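Local structure of L-serine ammonia-lyase (Rhizomucor miehei CAU432, 5C3U) at residues Gln72-Ser77 with Val131-Leu136; Ala96-Pro101 with Ser117-Tyr122; Ala174-Val179 with Pro201-Glu206; Asn211-Ser216 with His251-Phe256. The protein is a pyridoxal-phosphate-dependent enzyme that holds pyridoxal-5'-phosphate between a four-stranded parallel sheet and a larger mixed sheet. All coordinates share one frame; numbering follows the deposited sequence. Where two conformers were deposited one is given.

Contact 1. Residues Gln72-Ser77 with Val131-Leu136; sequences QFVCGS and VHARKL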
loop_
_atom_site.group_PDB
_atom_site.type_symbol
_atom_site.label_atom_id
_atom_site.label_comp_id
_atom_site.label_asym_id
_atom_site.label_seq_id
_atom_site.Cartn_x
_atom_site.Cartn_y
_atom_site.Cartn_z
ATOM N N GLN A 72 16.392 6.811 -17.383
ATOM C CA GLN A 72 15.177 6.070 -17.687
ATOM C C GLN A 72 14.744 5.452 -16.384
ATOM O O GLN A 72 15.576 4.858 -15.694
ATOM C CB GLN A 72 15.430 4.952 -18.706
ATOM C CG GLN A 72 15.967 5.416 -20.053
ATOM C CD GLN A 72 17.484 5.436 -20.090
ATOM O OE1 GLN A 72 18.137 4.537 -19.561
ATOM N NE2 GLN A 72 18.053 6.470 -20.709
ATOM N N PHE A 73 13.467 5.592 -16.017
ATOM C CA PHE A 73 12.993 4.800 -14.883
ATOM C C PHE A 73 12.546 3.448 -15.425
ATOM O O PHE A 73 11.953 3.387 -16.479
ATOM C CB PHE A 73 11.807 5.470 -14.184
ATOM C CG PHE A 73 12.171 6.664 -13.341
ATOM C CD1 PHE A 73 13.003 6.523 -12.230
ATOM C CD2 PHE A 73 11.622 7.902 -13.597
ATOM C CE1 PHE A 73 13.318 7.621 -11.429
ATOM C CE2 PHE A 73 11.934 9.007 -12.798
ATOM C CZ PHE A 73 12.790 8.861 -11.723
ATOM N N VAL A 74 12.844 2.372 -14.709
ATOM C CA VAL A 74 12.458 1.030 -15.152
ATOM C C VAL A 74 11.680 0.413 -13.997
ATOM O O VAL A 74 12.113 0.481 -12.837
ATOM C CB VAL A 74 13.708 0.167 -15.484
ATOM C CG1 VAL A 74 13.302 -1.244 -15.911
ATOM C CG2 VAL A 74 14.547 0.846 -16.574
ATOM N N CYS A 75 10.535 -0.193 -14.292
ATOM C CA CYS A 75 9.744 -0.787 -13.224
ATOM C C CYS A 75 8.857 -1.910 -13.715
ATOM O O CYS A 75 8.183 -1.763 -14.732
ATOM C CB CYS A 75 8.897 0.292 -12.528
ATOM S SG CYS A 75 8.164 -0.267 -10.972
ATOM N N GLY A 76 8.872 -3.016 -12.974
ATOM C CA GLY A 76 7.897 -4.105 -13.147
ATOM C C GLY A 76 7.289 -4.567 -11.812
ATOM O O GLY A 76 6.674 -5.641 -11.751
ATOM N N SER A 77 7.428 -3.736 -10.770
ATOM C CA SER A 77 7.232 -4.153 -9.364
ATOM C C SER A 77 5.824 -3.904 -8.816
ATOM O O SER A 77 5.663 -3.291 -7.736
ATOM C CB SER A 77 8.237 -3.454 -8.443
ATOM O OG SER A 77 9.537 -3.989 -8.612
ATOM N N VAL A 131 11.169 -9.520 -12.541
ATOM C CA VAL A 131 12.403 -10.223 -12.906
ATOM C C VAL A 131 12.845 -9.776 -14.291
ATOM O O VAL A 131 14.010 -9.444 -14.489
ATOM C CB VAL A 131 12.269 -11.764 -12.788
ATOM C CG1 VAL A 131 13.343 -12.483 -13.606
ATOM C CG2 VAL A 131 12.342 -12.192 -11.321
ATOM N N HIS A 132 11.896 -9.709 -15.220
ATOM C CA HIS A 132 12.154 -9.242 -16.569
ATOM C C HIS A 132 12.558 -7.789 -16.607
ATOM O O HIS A 132 13.579 -7.439 -17.209
ATOM C CB HIS A 132 10.937 -9.458 -17.441
ATOM C CG HIS A 132 11.205 -9.253 -18.905
ATOM N ND1 HIS A 132 12.008 -10.073 -19.617
ATOM C CD2 HIS A 132 10.746 -8.285 -19.789
ATOM C CE1 HIS A 132 12.062 -9.644 -20.892
ATOM N NE2 HIS A 132 11.285 -8.556 -20.999
ATOM N N ALA A 133 11.786 -6.929 -15.946
ATOM C CA ALA A 133 12.139 -5.499 -15.877
ATOM C C ALA A 133 13.559 -5.262 -15.376
ATOM O O ALA A 133 14.269 -4.407 -15.898
ATOM C CB ALA A 133 11.134 -4.717 -15.028
ATOM N N ARG A 134 13.989 -6.028 -14.376
ATOM C CA ARG A 134 15.325 -5.839 -13.830
ATOM C C ARG A 134 16.435 -6.038 -14.850
ATOM O O ARG A 134 17.460 -5.350 -14.777
ATOM C CB ARG A 134 15.556 -6.702 -12.595
ATOM C CG ARG A 134 14.839 -6.151 -11.373
ATOM C CD ARG A 134 15.155 -6.951 -10.114
ATOM N NE ARG A 134 14.425 -6.403 -8.968
ATOM C CZ ARG A 134 14.825 -5.354 -8.258
ATOM N NH1 ARG A 134 14.088 -4.912 -7.242
ATOM N NH2 ARG A 134 15.948 -4.729 -8.577
ATOM N N LYS A 135 16.207 -6.923 -15.814
ATOM C CA LYS A 135 17.177 -7.182 -16.891
ATOM C C LYS A 135 17.176 -6.104 -17.990
ATOM O O LYS A 135 17.959 -6.194 -18.937
ATOM C CB LYS A 135 16.925 -8.538 -17.568
ATOM C CG LYS A 135 16.438 -9.674 -16.692
ATOM C CD LYS A 135 17.551 -10.400 -15.968
ATOM C CE LYS A 135 17.114 -11.817 -15.618
ATOM N NZ LYS A 135 17.843 -12.322 -14.418
ATOM N N LEU A 136 16.307 -5.099 -17.878
ATOM C CA LEU A 136 16.207 -4.052 -18.908
ATOM C C LEU A 136 16.919 -2.770 -18.526
ATOM O O LEU A 136 16.887 -1.783 -19.272
ATOM C CB LEU A 136 14.742 -3.724 -19.201
ATOM C CG LEU A 136 13.857 -4.891 -19.633
ATOM C CD1 LEU A 136 12.497 -4.360 -20.072
ATOM C CD2 LEU A 136 14.525 -5.658 -20.767
HETATM O O HOH W 1 17.425 1.532 -18.840
#

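Contact 2. Residues Ala96-Pro101 with Ser117-Tyr122; sequences AIIVVP and SHLILY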
loop_
_atom_site.group_PDB
_atom_site.type_symbol
_atom_site.label_atom_id
_atom_site.label_comp_id
_atom_site.label_asym_id
_atom_site.label_seq_id
_atom_site.Cartn_x
_atom_site.Cartn_y
_atom_site.Cartn_z
ATOM N N ALA A 96 10.259 6.392 -19.178
ATOM C CA ALA A 96 9.939 5.254 -18.296
ATOM C C ALA A 96 9.745 3.999 -19.140
ATOM O O ALA A 96 9.130 4.039 -20.227
ATOM C CB ALA A 96 8.702 5.534 -17.453
ATOM N N ILE A 97 10.333 2.909 -18.667
ATOM C CA ILE A 97 10.180 1.597 -19.274
ATOM C C ILE A 97 9.415 0.753 -18.247
ATOM O O ILE A 97 9.920 0.482 -17.143
ATOM C CB ILE A 97 11.563 0.945 -19.591
ATOM C CG1 ILE A 97 12.356 1.807 -20.585
ATOM C CG2 ILE A 97 11.390 -0.489 -20.086
ATOM C CD1 ILE A 97 13.856 1.765 -20.361
ATOM N N ILE A 98 8.221 0.317 -18.625
ATOM C CA ILE A 98 7.333 -0.340 -17.685
ATOM C C ILE A 98 6.992 -1.758 -18.159
ATOM O O ILE A 98 6.572 -1.929 -19.294
ATOM C CB ILE A 98 6.030 0.484 -17.492
ATOM C CG1 ILE A 98 6.337 1.868 -16.897
ATOM C CG2 ILE A 98 5.021 -0.294 -16.651
ATOM C CD1 ILE A 98 7.087 1.852 -15.574
ATOM N N VAL A 99 7.189 -2.759 -17.301
ATOM C CA VAL A 99 6.776 -4.134 -17.638
ATOM C C VAL A 99 5.569 -4.553 -16.781
ATOM O O VAL A 99 5.568 -4.401 -15.537
ATOM C CB VAL A 99 7.941 -5.145 -17.444
ATOM C CG1 VAL A 99 7.539 -6.555 -17.881
ATOM C CG2 VAL A 99 9.165 -4.689 -18.228
ATOM N N VAL A 100 4.564 -5.133 -17.432
ATOM C CA VAL A 100 3.399 -5.652 -16.697
ATOM C C VAL A 100 3.131 -7.086 -17.189
ATOM O O VAL A 100 3.577 -7.429 -18.294
ATOM C CB VAL A 100 2.169 -4.750 -16.882
ATOM C CG1 VAL A 100 2.479 -3.285 -16.502
ATOM C CG2 VAL A 100 1.644 -4.834 -18.310
ATOM N N PRO A 101 2.480 -7.937 -16.354
ATOM C CA PRO A 101 2.234 -9.324 -16.754
ATOM C C PRO A 101 1.378 -9.390 -17.995
ATOM O O PRO A 101 0.610 -8.456 -18.278
ATOM C CB PRO A 101 1.467 -9.917 -15.563
ATOM C CG PRO A 101 1.864 -9.084 -14.392
ATOM C CD PRO A 101 2.111 -7.703 -14.943
ATOM N N SER A 117 4.776 6.316 -21.381
ATOM C CA SER A 117 5.741 5.286 -21.013
ATOM C C SER A 117 5.864 4.243 -22.109
ATOM O O SER A 117 4.940 4.053 -22.895
ATOM C CB SER A 117 5.313 4.567 -19.737
ATOM O OG SER A 117 5.144 5.466 -18.672
ATOM N N HIS A 118 6.998 3.560 -22.141
ATOM C CA HIS A 118 7.161 2.387 -22.993
ATOM C C HIS A 118 6.723 1.151 -22.272
ATOM O O HIS A 118 7.334 0.738 -21.285
ATOM C CB HIS A 118 8.586 2.318 -23.519
ATOM C CG HIS A 118 8.993 3.583 -24.231
ATOM N ND1 HIS A 118 9.751 4.533 -23.650
ATOM C CD2 HIS A 118 8.649 4.071 -25.494
ATOM C CE1 HIS A 118 9.917 5.565 -24.509
ATOM N NE2 HIS A 118 9.242 5.279 -25.637
ATOM N N LEU A 119 5.634 0.561 -22.760
ATOM C CA LEU A 119 5.010 -0.565 -22.090
ATOM C C LEU A 119 5.399 -1.888 -22.727
ATOM O O LEU A 119 5.290 -2.058 -23.935
ATOM C CB LEU A 119 3.487 -0.401 -22.099
ATOM C CG LEU A 119 2.644 -1.500 -21.450
ATOM C CD1 LEU A 119 2.985 -1.614 -19.965
ATOM C CD2 LEU A 119 1.173 -1.184 -21.657
ATOM N N ILE A 120 5.858 -2.824 -21.899
ATOM C CA ILE A 120 6.166 -4.184 -22.324
ATOM C C ILE A 120 5.271 -5.160 -21.561
ATOM O O ILE A 120 5.132 -5.050 -20.340
ATOM C CB ILE A 120 7.657 -4.495 -22.052
ATOM C CG1 ILE A 120 8.527 -3.561 -22.902
ATOM C CG2 ILE A 120 7.986 -5.968 -22.302
ATOM C CD1 ILE A 120 9.923 -3.336 -22.392
ATOM N N LEU A 121 4.665 -6.106 -22.278
ATOM C CA LEU A 121 3.828 -7.123 -21.653
ATOM C C LEU A 121 4.605 -8.418 -21.530
ATOM O O LEU A 121 5.003 -9.014 -22.535
ATOM C CB LEU A 121 2.522 -7.323 -22.436
ATOM C CG LEU A 121 1.349 -6.428 -22.022
ATOM C CD1 LEU A 121 1.511 -5.006 -22.539
ATOM C CD2 LEU A 121 0.023 -7.009 -22.506
ATOM N N TYR A 122 4.848 -8.855 -20.297
ATOM C CA TYR A 122 5.700 -10.016 -20.080
ATOM C C TYR A 122 5.498 -10.636 -18.716
ATOM O O TYR A 122 5.527 -9.929 -17.710
ATOM C CB TYR A 122 7.187 -9.623 -20.226
ATOM C CG TYR A 122 8.102 -10.813 -20.357
ATOM C CD1 TYR A 122 8.485 -11.273 -21.612
ATOM C CD2 TYR A 122 8.569 -11.494 -19.232
ATOM C CE1 TYR A 122 9.319 -12.373 -21.750
ATOM C CE2 TYR A 122 9.397 -12.601 -19.356
ATOM C CZ TYR A 122 9.766 -13.036 -20.622
ATOM O OH TYR A 122 10.584 -14.135 -20.776
#

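Contact 3. Residues Ala174-Val179 with Pro201-Glu206; sequences AIICPV and PVIAVE. With PLP (pyridoxal-5'-phosphate), chain B.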
loop_
_atom_site.group_PDB
_atom_site.type_symbol
_atom_site.label_atom_id
_atom_site.label_comp_id
_atom_site.label_asym_id
_atom_site.label_seq_id
_atom_site.Cartn_x
_atom_site.Cartn_y
_atom_site.Cartn_z
ATOM N N ALA A 174 -5.047 3.223 17.436
ATOM C CA ALA A 174 -4.340 2.337 16.506
ATOM C C ALA A 174 -4.384 2.904 15.102
ATOM O O ALA A 174 -5.281 3.691 14.754
ATOM C CB ALA A 174 -4.960 0.948 16.502
ATOM N N ILE A 175 -3.399 2.493 14.310
ATOM C CA ILE A 175 -3.372 2.738 12.867
ATOM C C ILE A 175 -3.307 1.374 12.205
ATOM O O ILE A 175 -2.454 0.574 12.547
ATOM C CB ILE A 175 -2.159 3.606 12.460
ATOM C CG1 ILE A 175 -2.297 4.993 13.105
ATOM C CG2 ILE A 175 -2.071 3.730 10.931
ATOM C CD1 ILE A 175 -1.085 5.885 12.929
ATOM N N ILE A 176 -4.248 1.101 11.293
ATOM C CA ILE A 176 -4.313 -0.181 10.608
ATOM C C ILE A 176 -3.696 -0.014 9.231
ATOM O O ILE A 176 -4.144 0.835 8.452
ATOM C CB ILE A 176 -5.761 -0.698 10.461
ATOM C CG1 ILE A 176 -6.480 -0.689 11.822
ATOM C CG2 ILE A 176 -5.763 -2.081 9.811
ATOM C CD1 ILE A 176 -7.937 -1.106 11.741
ATOM N N CYS A 177 -2.677 -0.830 8.952
ATOM C CA CYS A 177 -1.786 -0.604 7.811
ATOM C C CYS A 177 -1.581 -1.929 7.046
ATOM O O CYS A 177 -1.037 -2.888 7.594
ATOM C CB CYS A 177 -0.452 -0.036 8.294
ATOM S SG CYS A 177 0.792 0.241 7.010
ATOM N N PRO A 178 -2.011 -1.984 5.786
ATOM C CA PRO A 178 -1.744 -3.187 4.964
ATOM C C PRO A 178 -0.241 -3.363 4.745
ATOM O O PRO A 178 0.467 -2.352 4.606
ATOM C CB PRO A 178 -2.431 -2.880 3.612
ATOM C CG PRO A 178 -2.872 -1.474 3.694
ATOM C CD PRO A 178 -2.641 -0.885 5.032
ATOM N N VAL A 179 0.248 -4.617 4.754
ATOM C CA VAL A 179 1.682 -4.911 4.518
ATOM C C VAL A 179 1.904 -5.846 3.324
ATOM O O VAL A 179 1.353 -6.956 3.287
ATOM C CB VAL A 179 2.379 -5.489 5.801
ATOM C CG1 VAL A 179 3.853 -5.811 5.519
ATOM C CG2 VAL A 179 2.275 -4.486 6.934
ATOM N N PRO A 201 0.034 1.935 18.507
ATOM C CA PRO A 201 0.174 0.614 17.881
ATOM C C PRO A 201 -0.143 0.686 16.398
ATOM O O PRO A 201 -1.040 1.430 15.999
ATOM C CB PRO A 201 -0.909 -0.244 18.557
ATOM C CG PRO A 201 -1.430 0.563 19.701
ATOM C CD PRO A 201 -1.127 2.001 19.411
ATOM N N VAL A 202 0.609 -0.055 15.601
ATOM C CA VAL A 202 0.285 -0.219 14.195
ATOM C C VAL A 202 -0.159 -1.668 14.036
ATOM O O VAL A 202 0.549 -2.590 14.442
ATOM C CB VAL A 202 1.485 0.098 13.263
ATOM C CG1 VAL A 202 1.096 -0.119 11.811
ATOM C CG2 VAL A 202 1.979 1.522 13.483
ATOM N N ILE A 203 -1.360 -1.867 13.494
ATOM C CA ILE A 203 -1.805 -3.191 13.184
ATOM C C ILE A 203 -1.418 -3.426 11.734
ATOM O O ILE A 203 -1.919 -2.745 10.818
ATOM C CB ILE A 203 -3.310 -3.360 13.479
ATOM C CG1 ILE A 203 -3.519 -3.087 14.967
ATOM C CG2 ILE A 203 -3.772 -4.771 13.130
ATOM C CD1 ILE A 203 -4.859 -2.491 15.295
ATOM N N ALA A 204 -0.504 -4.376 11.549
ATOM C CA ALA A 204 0.091 -4.669 10.247
ATOM C C ALA A 204 -0.679 -5.824 9.636
ATOM O O ALA A 204 -0.521 -6.954 10.061
ATOM C CB ALA A 204 1.567 -5.035 10.404
ATOM N N VAL A 205 -1.482 -5.556 8.599
ATOM C CA VAL A 205 -2.400 -6.572 8.090
ATOM C C VAL A 205 -1.931 -7.180 6.763
ATOM O O VAL A 205 -1.523 -6.470 5.862
ATOM C CB VAL A 205 -3.856 -6.041 7.982
ATOM C CG1 VAL A 205 -3.915 -4.747 7.180
ATOM C CG2 VAL A 205 -4.773 -7.096 7.371
ATOM N N GLU A 206 -2.015 -8.502 6.665
ATOM C CA GLU A 206 -1.690 -9.258 5.462
ATOM C C GLU A 206 -2.846 -10.233 5.236
ATOM O O GLU A 206 -3.753 -10.327 6.068
ATOM C CB GLU A 206 -0.381 -10.061 5.680
ATOM C CG GLU A 206 0.903 -9.229 5.664
ATOM C CD GLU A 206 2.153 -10.042 6.005
ATOM O OE1 GLU A 206 2.184 -10.671 7.096
ATOM O OE2 GLU A 206 3.107 -10.053 5.183
HETATM N N1 PLP B . -1.965 -1.369 -0.557
HETATM C C2 PLP B . -1.804 -0.940 -1.821
HETATM C C2A PLP B . -2.979 -0.675 -2.731
HETATM C C3 PLP B . -0.447 -0.740 -2.335
HETATM O O3 PLP B . -0.251 -0.299 -3.617
HETATM C C4 PLP B . 0.670 -0.997 -1.401
HETATM C C4A PLP B . 2.053 -0.779 -1.852
HETATM C C5 PLP B . 0.376 -1.470 -0.024
HETATM C C6 PLP B . -0.970 -1.624 0.324
HETATM C C5A PLP B . 1.478 -1.768 0.994
HETATM O O4P PLP B . 2.685 -2.037 0.290
HETATM P P PLP B . 4.175 -2.227 0.897
HETATM O O1P PLP B . 4.804 -0.883 1.015
HETATM O O2P PLP B . 4.080 -3.009 2.220
HETATM O O3P PLP B . 4.743 -3.070 -0.191
#

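Contact 4. Residues Asn211-Ser216 with His251-Phe256; sequences NAFQAS and HPVVPF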
loop_
_atom_site.group_PDB
_atom_site.type_symbol
_atom_site.label_atom_id
_atom_site.label_comp_id
_atom_site.label_asym_id
_atom_site.label_seq_id
_atom_site.Cartn_x
_atom_site.Cartn_y
_atom_site.Cartn_z
ATOM N N ASN A 211 1.960 -14.069 3.823
ATOM C CA ASN A 211 2.080 -13.455 5.134
ATOM C C ASN A 211 3.531 -13.343 5.617
ATOM O O ASN A 211 3.840 -13.622 6.788
ATOM C CB ASN A 211 1.187 -14.216 6.139
ATOM C CG ASN A 211 1.762 -15.569 6.549
ATOM O OD1 ASN A 211 2.410 -16.266 5.755
ATOM N ND2 ASN A 211 1.504 -15.956 7.793
ATOM N N ALA A 212 4.429 -12.917 4.716
ATOM C CA ALA A 212 5.871 -12.910 5.045
ATOM C C ALA A 212 6.211 -12.067 6.273
ATOM O O ALA A 212 7.072 -12.454 7.075
ATOM C CB ALA A 212 6.715 -12.481 3.845
ATOM N N PHE A 213 5.539 -10.936 6.449
ATOM C CA PHE A 213 5.819 -10.114 7.626
ATOM C C PHE A 213 5.487 -10.844 8.922
ATOM O O PHE A 213 6.332 -10.932 9.825
ATOM C CB PHE A 213 5.092 -8.771 7.608
ATOM C CG PHE A 213 5.387 -7.926 8.819
ATOM C CD1 PHE A 213 6.661 -7.400 9.018
ATOM C CD2 PHE A 213 4.411 -7.693 9.782
ATOM C CE1 PHE A 213 6.955 -6.636 10.152
ATOM C CE2 PHE A 213 4.694 -6.919 10.910
ATOM C CZ PHE A 213 5.968 -6.382 11.090
ATOM N N GLN A 214 4.269 -11.385 8.980
ATOM C CA GLN A 214 3.792 -12.112 10.148
ATOM C C GLN A 214 4.693 -13.303 10.438
ATOM O O GLN A 214 5.061 -13.512 11.602
ATOM C CB GLN A 214 2.353 -12.582 9.906
ATOM C CG GLN A 214 1.759 -13.396 11.050
ATOM C CD GLN A 214 0.305 -13.754 10.786
ATOM O OE1 GLN A 214 -0.028 -14.316 9.741
ATOM N NE2 GLN A 214 -0.559 -13.424 11.722
ATOM N N ALA A 215 5.031 -14.074 9.388
ATOM C CA ALA A 215 5.936 -15.235 9.522
ATOM C C ALA A 215 7.328 -14.832 9.979
ATOM O O ALA A 215 7.936 -15.531 10.798
ATOM C CB ALA A 215 6.028 -16.022 8.215
ATOM N N SER A 216 7.824 -13.704 9.467
ATOM C CA SER A 216 9.159 -13.214 9.820
ATOM C C SER A 216 9.245 -12.786 11.279
ATOM O O SER A 216 10.270 -13.066 11.954
ATOM C CB SER A 216 9.576 -12.088 8.858
ATOM O OG SER A 216 9.720 -12.625 7.559
ATOM N N HIS A 251 9.015 -0.769 18.213
ATOM C CA HIS A 251 7.752 -0.041 18.174
ATOM C C HIS A 251 6.653 -1.060 18.312
ATOM O O HIS A 251 6.818 -2.191 17.859
ATOM C CB HIS A 251 7.623 0.748 16.863
ATOM C CG HIS A 251 6.357 1.577 16.776
ATOM N ND1 HIS A 251 6.315 2.891 17.110
ATOM C CD2 HIS A 251 5.055 1.223 16.404
ATOM C CE1 HIS A 251 5.052 3.345 16.967
ATOM N NE2 HIS A 251 4.283 2.320 16.542
ATOM N N PRO A 252 5.528 -0.692 18.955
ATOM C CA PRO A 252 4.405 -1.633 19.083
ATOM C C PRO A 252 3.744 -1.932 17.741
ATOM O O PRO A 252 3.082 -1.063 17.159
ATOM C CB PRO A 252 3.426 -0.898 20.012
ATOM C CG PRO A 252 3.803 0.542 19.930
ATOM C CD PRO A 252 5.296 0.543 19.724
ATOM N N VAL A 253 3.959 -3.138 17.239
ATOM C CA VAL A 253 3.363 -3.552 15.970
ATOM C C VAL A 253 2.649 -4.871 16.196
ATOM O O VAL A 253 3.201 -5.790 16.822
ATOM C CB VAL A 253 4.408 -3.698 14.837
ATOM C CG1 VAL A 253 3.763 -4.266 13.567
ATOM C CG2 VAL A 253 5.066 -2.354 14.527
ATOM N N VAL A 254 1.412 -4.966 15.717
ATOM C CA VAL A 254 0.647 -6.208 15.838
ATOM C C VAL A 254 0.454 -6.794 14.433
ATOM O O VAL A 254 -0.305 -6.224 13.647
ATOM C CB VAL A 254 -0.731 -5.962 16.498
ATOM C CG1 VAL A 254 -1.545 -7.249 16.594
ATOM C CG2 VAL A 254 -0.576 -5.321 17.873
ATOM N N PRO A 255 1.170 -7.889 14.095
ATOM C CA PRO A 255 0.934 -8.521 12.807
ATOM C C PRO A 255 -0.391 -9.280 12.867
ATOM O O PRO A 255 -0.688 -9.959 13.865
ATOM C CB PRO A 255 2.108 -9.507 12.665
ATOM C CG PRO A 255 3.079 -9.145 13.747
ATOM C CD PRO A 255 2.220 -8.595 14.851
ATOM N N PHE A 256 -1.209 -9.120 11.841
ATOM C CA PHE A 256 -2.477 -9.816 11.788
ATOM C C PHE A 256 -2.752 -10.265 10.356
ATOM O O PHE A 256 -2.369 -9.595 9.400
ATOM C CB PHE A 256 -3.591 -8.906 12.307
ATOM C CG PHE A 256 -4.825 -9.644 12.735
ATOM C CD1 PHE A 256 -4.889 -10.256 13.992
ATOM C CD2 PHE A 256 -5.920 -9.733 11.891
ATOM C CE1 PHE A 256 -6.030 -10.943 14.391
ATOM C CE2 PHE A 256 -7.063 -10.416 12.282
ATOM C CZ PHE A 256 -7.118 -11.026 13.527
#

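Contact 1. Residues Gln72-Ser77 with Val131-Leu136
Val74 and Ala133 carry the contact between parallel strand 72-75 and the end of helix 126-134, which packs across one face of the smaller sheet. From CB, which points at the helix, Val74 sends CG1 anti to its backbone N (chi1 179°), and this methyl does the touching. CG1 lies 3.3 Å from Ala133 O, a carbonyl already engaged as the acceptor of Leu136 N at 2.9 Å. The same methyl meets Ala133 CB at 4.2 Å and, farther along the chain, Leu136 CB at 4.4 Å. Ala133 answers with its one methyl, CB, set 3.5 Å from Gly76 N beside the peptide that joins Cys75 to Gly76. Gly76 has no side chain, and its CA comes within 5.2 Å of Ala133 CA. Cys75 turns its side chain away from the helix, where SG accepts the amide of Ser77. At the far end a water donates to Gln72 OE1 at 3.2 Å and, weakly, to Leu136 O. Tyr143 of strand 141-143 packs on both Val74 and Ala133. Direct attachment of helix to strand therefore rests on van der Waals contact of two methyls with each other and with backbone atoms, with the polar link through water confined to the margin.

Contact 2. Residues Ala96-Pro101 with Ser117-Tyr122
A beta-alpha-beta unit, strand 95-100, helix 106-114 and strand 118-121, brings Ala96-Pro101 and Ser117-Tyr122 together as parallel neighbours, the later strand forming an edge of the smaller sheet. Five backbone bonds run between them, zigzagging through the even-numbered residues of both strands. Ile98 gives its N-H to His118 O at 2.8 Å, almost straight at 177°, and takes the amide of Ile120 at its own O. Ala96 O accepts His118 N at 2.9 Å, and Val100 repeats the double role with Ile120 and Tyr122. On the face of Ile98 and Val100, chi1 of 179° sets Leu119 CG anti to the backbone N, and chi2 of 61° then turns CD1 across, 3.9 Å from Val100 CG2 and 3.7 Å from Ile98 O; the Leu119 and Val100 side chains stand roughly at right angles. On the other face Ile97 and Ile120 run side by side, Ile97 CG2 3.9 Å from Ile120 CD1, as do Val99 and Tyr122, Val99 CG1 being 3.9 Å from Tyr122 CB. Helices 79-92 and 106-114 cover the Ile98 and Val100 face, Leu136 and helix 126-134 the Val99 face, while strand 72-75 pairs with the other edge of strand 95-100.

Contact 3. Residues Ala174-Val179 with Pro201-Glu206
Pro178 and Val179, paired with Val205 at the end of parallel strand 174-178, are where this beta-alpha-beta unit of the larger sheet meets pyridoxal-5'-phosphate. Pro178 meets the pyridine at its edge, CB 3.8 Å from PLP C6 and nearly in the ring plane, and Val179 C comes within 3.7 Å of PLP O2P. Immediately beyond, the amides of Gly180, Gly181 and Gly182 bond to the cofactor in the glycine-rich turn that leads into helix 183-194. Behind this first shell, Val179 is fixed to strand 202-207 by its N-H, which goes to Val205 O at 2.8 Å. Its CG2, anti to the carbonyl carbon, is pressed against Ala204 CB at 3.6 Å. Farther back the two strands continue in register through Val205 N to Cys177 O, Cys177 N to Ile203 O, Ile203 N to Ile175 O and Ile175 N to Pro201 O. Cys177 CB and Val202 CG1 meet at 3.8 Å on the face covered by helix 183-194; on the other face Ala174 CB packs against Ile203 CD1 at 3.6 Å, and helix 280-290 lies over Ile176 and Ile203. Glu206 extends toward helix 212-219, where its carboxylate accepts the amides of Phe213 and Gln214. On the way Glu206 CG passes 3.3 Å from Val179 O, a buried carbonyl oxygen for which the model offers no hydrogen-bonding partner.

Contact 4. Residues Asn211-Ser216 with His251-Phe256
Next to the packing of Phe213 and Gln214 on Pro255, Ala212 O is gripped twice by Ser216: OG donates at 2.7 Å and the backbone N at 2.8 Å, from opposite faces of the carbonyl plane. This helical turn opens helix 212-219, which packs on strand 253-258, the outermost strand of the mixed sheet. The two axes come within 8.0 Å at an angle of 118°, so the helix lies across the strand. Phe213 carries much of the load. With CG anti to the backbone N (chi1 -180°), its ring extends toward the strand and uses the CE2 and CZ rim. Val253 CG1 sits at that edge near the ring plane, 3.9 Å from CE2, while Pro255 CG approaches the same Phe213 CE2 obliquely at 4.0 Å, the two side chains crossing at about a right angle. Ala204 of strand 202-207, Val179 and Leu185 of helix 183-194 also touch the phenylalanine. One residue on, Gln214 also packs on the proline, its CA 4.0 Å from Pro255 CB. The extended glutamine then runs toward Phe256, and its amide is steadied by Asn211, at the N-cap position: Asn211 ND2 donates in its own amide plane to Gln214 OE1 at 3.0 Å, nearly straight at 175°. The other branch of that amide, Gln214 NE2, ends 4.1 Å from Phe256 C.

Contacts 1 and 2 share the smaller parallel sheet and touch through strand pairing of 72-75 with 95-100; contacts 3 and 4 do the same in the larger mixed sheet, where 202-207 neighbours 253-258. The pairs stand on either side of the cofactor, contacts 1 and 3 with centres about 29 Å apart. Contacts 2 and 3 are parallel strand pairs held by regular backbone bonds, but contact 2 lies at a sheet edge and is partly buried, whereas contact 3 is deep and alone of the four includes pocket residues. Contacts 1 and 4 set helices on strands by apolar packing, the first buried and built from methyls, the second nearer the surface with an aromatic ring and proline.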